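PDB 5I62: potential RNA-dependent RNA polymerase from Human picobirnavirus, which catalyses RNA-templated synthesis of RNA from ribonucleoside triphosphates, probably in both transcription and replication of the viral genome. Local coordinates for residues L44-L55 with M66-G77. Sequence-based numbering, arbitrary orientation.
Sequences LESICDEWYKKL and MEFEDDLRKKVG
One edge carbon of Tyr52, CD2, lies over a face of the Arg73 guanidinium, 3.0 Å from Arg73 NH1, while NH1 approaches the ring obliquely; the ring and guanidinium planes are 25° apart. Arg73 reaches this far because its CG is anti to the backbone N and the chain stays extended as far as NE. At the ring's hydroxyl end, Tyr52 OH donates to the syn lone pair of Asp70 OD1, 2.5 Å away; OD1 lies at the ring edge, in its plane, and the carboxylate is nearly coplanar with the ring. Met66 SD approaches the same ring obliquely, a Met-aromatic contact 5.0 Å from the Tyr52 centroid.

These groups span an antiparallel helical hairpin, with 44-55 and 66-73 running at 173° but with axes 12.4 Å apart, a spacing bridged by long side chains. The pair lies within the polymerase family region, and helix 419-427 packs against both members through Leu44, Cys48 and Arg73.

The buried side is closely packed. Leu55 CD2 rests 3.6 Å from Glu69 CD, and each Glu69 oxygen has two partners, OE1 with Ser418 OG and Met420 N, OE2 with His457 NE2 and Thr419 OG1, which probably offsets the cost of burying the charge. Beyond the type I turn from Arg73 to Val76, Leu44 CD2 touches both Val76 CG1 and Gly77 CA at 3.7 Å.

On the solvent side, exposed Asp49 meets the other helix through its OD1 end, in a salt bridge with Arg73 NH2 at 2.7 Å. That hydrogen bond is weak, bent to 120°, and the carboxylate stands nearly perpendicular to the guanidinium.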
loop_
_atom_site.group_PDB
_atom_site.type_symbol
_atom_site.label_atom_id
_atom_site.label_comp_id
_atom_site.label_asym_id
_atom_site.label_seq_id
_atom_site.Cartn_x
_atom_site.Cartn_y
_atom_site.Cartn_z
ATOM N N LEU A 44 -2.603 -10.918 24.418
ATOM C CA LEU A 44 -3.124 -9.834 23.606
ATOM C C LEU A 44 -4.518 -9.411 24.076
ATOM O O LEU A 44 -4.822 -8.216 24.148
ATOM C CB LEU A 44 -3.121 -10.281 22.151
ATOM C CG LEU A 44 -3.715 -9.378 21.089
ATOM C CD1 LEU A 44 -2.878 -8.121 20.935
ATOM C CD2 LEU A 44 -3.767 -10.183 19.795
ATOM N N GLU A 45 -5.362 -10.383 24.428
ATOM C CA GLU A 45 -6.702 -10.087 24.930
ATOM C C GLU A 45 -6.633 -9.193 26.163
ATOM O O GLU A 45 -7.325 -8.171 26.245
ATOM C CB GLU A 45 -7.440 -11.387 25.266
ATOM C CG GLU A 45 -7.739 -12.323 24.090
ATOM C CD GLU A 45 -6.473 -12.891 23.451
ATOM O OE1 GLU A 45 -5.727 -13.641 24.130
ATOM O OE2 GLU A 45 -6.226 -12.582 22.266
ATOM N N SER A 46 -5.779 -9.558 27.124
ATOM C CA SER A 46 -5.692 -8.807 28.372
ATOM C C SER A 46 -5.187 -7.388 28.144
ATOM O O SER A 46 -5.682 -6.449 28.770
ATOM C CB SER A 46 -4.802 -9.546 29.360
ATOM O OG SER A 46 -5.476 -10.696 29.843
ATOM N N ILE A 47 -4.186 -7.216 27.277
ATOM C CA ILE A 47 -3.756 -5.871 26.894
ATOM C C ILE A 47 -4.934 -5.091 26.338
ATOM O O ILE A 47 -5.237 -3.976 26.782
ATOM C CB ILE A 47 -2.614 -5.931 25.862
ATOM C CG1 ILE A 47 -1.378 -6.614 26.452
ATOM C CG2 ILE A 47 -2.288 -4.516 25.356
ATOM C CD1 ILE A 47 -0.472 -7.183 25.397
ATOM N N CYS A 48 -5.617 -5.666 25.351
ATOM C CA CYS A 48 -6.731 -4.964 24.722
ATOM C C CYS A 48 -7.849 -4.707 25.722
ATOM O O CYS A 48 -8.413 -3.608 25.768
ATOM C CB CYS A 48 -7.238 -5.771 23.531
ATOM S SG CYS A 48 -6.089 -5.770 22.117
ATOM N N ASP A 49 -8.172 -5.712 26.548
ATOM C CA ASP A 49 -9.249 -5.554 27.524
ATOM C C ASP A 49 -8.955 -4.405 28.481
ATOM O O ASP A 49 -9.850 -3.620 28.825
ATOM C CB ASP A 49 -9.457 -6.858 28.298
ATOM C CG ASP A 49 -10.136 -7.945 27.465
ATOM O OD1 ASP A 49 -10.595 -7.653 26.337
ATOM O OD2 ASP A 49 -10.206 -9.104 27.940
ATOM N N GLU A 50 -7.697 -4.289 28.914
ATOM C CA GLU A 50 -7.326 -3.247 29.864
ATOM C C GLU A 50 -7.454 -1.861 29.241
ATOM O O GLU A 50 -8.000 -0.932 29.858
ATOM C CB GLU A 50 -5.903 -3.491 30.371
ATOM C CG GLU A 50 -5.550 -2.634 31.564
ATOM C CD GLU A 50 -6.341 -3.040 32.807
ATOM O OE1 GLU A 50 -6.357 -2.265 33.789
ATOM O OE2 GLU A 50 -6.945 -4.138 32.802
ATOM N N TRP A 51 -6.959 -1.698 28.014
ATOM C CA TRP A 51 -7.101 -0.407 27.352
ATOM C C TRP A 51 -8.568 -0.098 27.065
ATOM O O TRP A 51 -8.991 1.062 27.138
ATOM C CB TRP A 51 -6.286 -0.358 26.060
ATOM C CG TRP A 51 -6.606 0.878 25.262
ATOM C CD1 TRP A 51 -7.185 0.937 24.022
ATOM C CD2 TRP A 51 -6.410 2.231 25.677
ATOM N NE1 TRP A 51 -7.352 2.251 23.638
ATOM C CE2 TRP A 51 -6.886 3.065 24.635
ATOM C CE3 TRP A 51 -5.877 2.822 26.826
ATOM C CZ2 TRP A 51 -6.837 4.453 24.709
ATOM C CZ3 TRP A 51 -5.837 4.203 26.903
ATOM C CH2 TRP A 51 -6.314 5.005 25.847
ATOM N N TYR A 52 -9.362 -1.130 26.755
ATOM C CA TYR A 52 -10.768 -0.920 26.417
ATOM C C TYR A 52 -11.531 -0.277 27.565
ATOM O O TYR A 52 -12.456 0.515 27.341
ATOM C CB TYR A 52 -11.425 -2.242 26.034
ATOM C CG TYR A 52 -12.663 -2.067 25.183
ATOM C CD1 TYR A 52 -13.854 -1.604 25.731
ATOM C CD2 TYR A 52 -12.620 -2.310 23.817
ATOM C CE1 TYR A 52 -14.984 -1.415 24.943
ATOM C CE2 TYR A 52 -13.739 -2.141 23.020
ATOM C CZ TYR A 52 -14.919 -1.694 23.589
ATOM O OH TYR A 52 -16.030 -1.523 22.798
ATOM N N LYS A 53 -11.162 -0.609 28.808
ATOM C CA LYS A 53 -11.823 -0.003 29.960
ATOM C C LYS A 53 -11.767 1.515 29.920
ATOM O O LYS A 53 -12.679 2.178 30.419
ATOM C CB LYS A 53 -11.199 -0.489 31.264
ATOM C CG LYS A 53 -11.387 -1.950 31.564
ATOM C CD LYS A 53 -10.717 -2.272 32.896
ATOM C CE LYS A 53 -10.598 -3.756 33.115
ATOM N NZ LYS A 53 -9.837 -4.047 34.360
ATOM N N LYS A 54 -10.701 2.081 29.353
ATOM C CA LYS A 54 -10.560 3.526 29.246
ATOM C C LYS A 54 -11.019 4.071 27.886
ATOM O O LYS A 54 -11.568 5.179 27.821
ATOM C CB LYS A 54 -9.111 3.958 29.472
ATOM C CG LYS A 54 -8.101 3.047 29.900
ATOM C CD LYS A 54 -6.811 3.765 30.272
ATOM C CE LYS A 54 -5.840 2.654 30.468
ATOM N NZ LYS A 54 -4.629 3.267 30.814
ATOM N N LEU A 55 -10.809 3.310 26.803
ATOM C CA LEU A 55 -11.293 3.725 25.486
ATOM C C LEU A 55 -12.785 4.007 25.524
ATOM O O LEU A 55 -13.255 5.020 24.991
ATOM C CB LEU A 55 -11.001 2.642 24.451
ATOM C CG LEU A 55 -11.365 3.009 23.008
ATOM C CD1 LEU A 55 -10.610 4.253 22.595
ATOM C CD2 LEU A 55 -11.083 1.859 22.050
ATOM N N MET A 66 -16.182 4.936 18.417
ATOM C CA MET A 66 -16.201 3.659 19.123
ATOM C C MET A 66 -16.545 2.513 18.177
ATOM O O MET A 66 -15.949 1.433 18.262
ATOM C CB MET A 66 -17.188 3.716 20.291
ATOM C CG MET A 66 -17.217 2.467 21.188
ATOM S SD MET A 66 -15.626 2.063 21.973
ATOM C CE MET A 66 -15.183 3.628 22.641
ATOM N N GLU A 67 -17.503 2.728 17.267
ATOM C CA GLU A 67 -17.815 1.701 16.271
ATOM C C GLU A 67 -16.609 1.389 15.405
ATOM O O GLU A 67 -16.357 0.225 15.079
ATOM C CB GLU A 67 -18.962 2.140 15.370
ATOM C CG GLU A 67 -20.301 2.217 16.030
ATOM C CD GLU A 67 -21.167 3.309 15.401
ATOM O OE1 GLU A 67 -21.918 3.987 16.142
ATOM O OE2 GLU A 67 -21.062 3.513 14.166
ATOM N N PHE A 68 -15.888 2.429 14.984
ATOM C CA PHE A 68 -14.670 2.271 14.193
ATOM C C PHE A 68 -13.632 1.457 14.956
ATOM O O PHE A 68 -13.049 0.512 14.417
ATOM C CB PHE A 68 -14.162 3.668 13.839
ATOM C CG PHE A 68 -12.743 3.738 13.324
ATOM C CD1 PHE A 68 -12.454 3.494 11.993
ATOM C CD2 PHE A 68 -11.721 4.160 14.157
ATOM C CE1 PHE A 68 -11.153 3.622 11.512
ATOM C CE2 PHE A 68 -10.422 4.288 13.682
ATOM C CZ PHE A 68 -10.147 4.018 12.347
ATOM N N GLU A 69 -13.429 1.790 16.231
ATOM C CA GLU A 69 -12.498 1.055 17.077
ATOM C C GLU A 69 -12.936 -0.398 17.264
ATOM O O GLU A 69 -12.114 -1.317 17.167
ATOM C CB GLU A 69 -12.372 1.753 18.429
ATOM C CG GLU A 69 -11.600 3.072 18.411
ATOM C CD GLU A 69 -10.115 2.872 18.696
ATOM O OE1 GLU A 69 -9.636 1.727 18.526
ATOM O OE2 GLU A 69 -9.433 3.851 19.090
ATOM N N ASP A 70 -14.225 -0.616 17.569
ATOM C CA ASP A 70 -14.771 -1.963 17.707
ATOM C C ASP A 70 -14.576 -2.785 16.440
ATOM O O ASP A 70 -14.237 -3.974 16.501
ATOM C CB ASP A 70 -16.263 -1.906 18.043
ATOM C CG ASP A 70 -16.534 -1.647 19.511
ATOM O OD1 ASP A 70 -15.582 -1.688 20.317
ATOM O OD2 ASP A 70 -17.712 -1.416 19.860
ATOM N N ASP A 71 -14.835 -2.174 15.282
ATOM C CA ASP A 71 -14.603 -2.845 14.006
ATOM C C ASP A 71 -13.152 -3.318 13.867
ATOM O O ASP A 71 -12.897 -4.470 13.499
ATOM C CB ASP A 71 -14.977 -1.907 12.864
ATOM C CG ASP A 71 -14.737 -2.517 11.508
ATOM O OD1 ASP A 71 -15.438 -3.485 11.141
ATOM O OD2 ASP A 71 -13.826 -2.036 10.806
ATOM N N LEU A 72 -12.181 -2.433 14.128
ATOM C CA LEU A 72 -10.785 -2.811 13.922
ATOM C C LEU A 72 -10.284 -3.742 15.023
ATOM O O LEU A 72 -9.351 -4.525 14.799
ATOM C CB LEU A 72 -9.908 -1.565 13.813
ATOM C CG LEU A 72 -10.154 -0.781 12.513
ATOM C CD1 LEU A 72 -9.340 0.486 12.431
ATOM C CD2 LEU A 72 -9.828 -1.683 11.323
ATOM N N ARG A 73 -10.878 -3.656 16.216
ATOM C CA ARG A 73 -10.549 -4.590 17.285
ATOM C C ARG A 73 -10.743 -6.040 16.847
ATOM O O ARG A 73 -9.978 -6.921 17.258
ATOM C CB ARG A 73 -11.399 -4.294 18.515
ATOM C CG ARG A 73 -11.110 -5.231 19.660
ATOM C CD ARG A 73 -11.786 -4.797 20.939
ATOM N NE ARG A 73 -11.056 -5.325 22.087
ATOM C CZ ARG A 73 -11.586 -5.521 23.290
ATOM N NH1 ARG A 73 -12.868 -5.248 23.500
ATOM N NH2 ARG A 73 -10.841 -6.005 24.276
ATOM N N LYS A 74 -11.747 -6.303 16.005
ATOM C CA LYS A 74 -12.007 -7.661 15.550
ATOM C C LYS A 74 -10.899 -8.203 14.654
ATOM O O LYS A 74 -10.844 -9.415 14.446
ATOM C CB LYS A 74 -13.333 -7.729 14.805
ATOM C CG LYS A 74 -14.524 -7.223 15.592
ATOM C CD LYS A 74 -15.765 -7.268 14.714
ATOM C CE LYS A 74 -17.006 -6.915 15.497
ATOM N NZ LYS A 74 -18.121 -6.608 14.555
ATOM N N LYS A 75 -10.032 -7.342 14.099
ATOM C CA LYS A 75 -8.934 -7.794 13.250
ATOM C C LYS A 75 -7.640 -8.006 14.028
ATOM O O LYS A 75 -6.700 -8.603 13.490
ATOM C CB LYS A 75 -8.669 -6.800 12.109
ATOM C CG LYS A 75 -9.867 -6.508 11.173
ATOM C CD LYS A 75 -10.318 -7.717 10.366
ATOM C CE LYS A 75 -11.404 -7.314 9.347
ATOM N NZ LYS A 75 -11.850 -8.440 8.460
ATOM N N VAL A 76 -7.572 -7.512 15.267
ATOM C CA VAL A 76 -6.364 -7.618 16.068
ATOM C C VAL A 76 -5.967 -9.080 16.210
ATOM O O VAL A 76 -6.811 -9.951 16.464
ATOM C CB VAL A 76 -6.588 -6.940 17.427
ATOM C CG1 VAL A 76 -5.440 -7.226 18.362
ATOM C CG2 VAL A 76 -6.751 -5.425 17.229
ATOM N N GLY A 77 -4.687 -9.361 15.998
ATOM C CA GLY A 77 -4.175 -10.705 16.121
ATOM C C GLY A 77 -2.811 -10.868 15.476
ATOM O O GLY A 77 -2.119 -9.895 15.158
#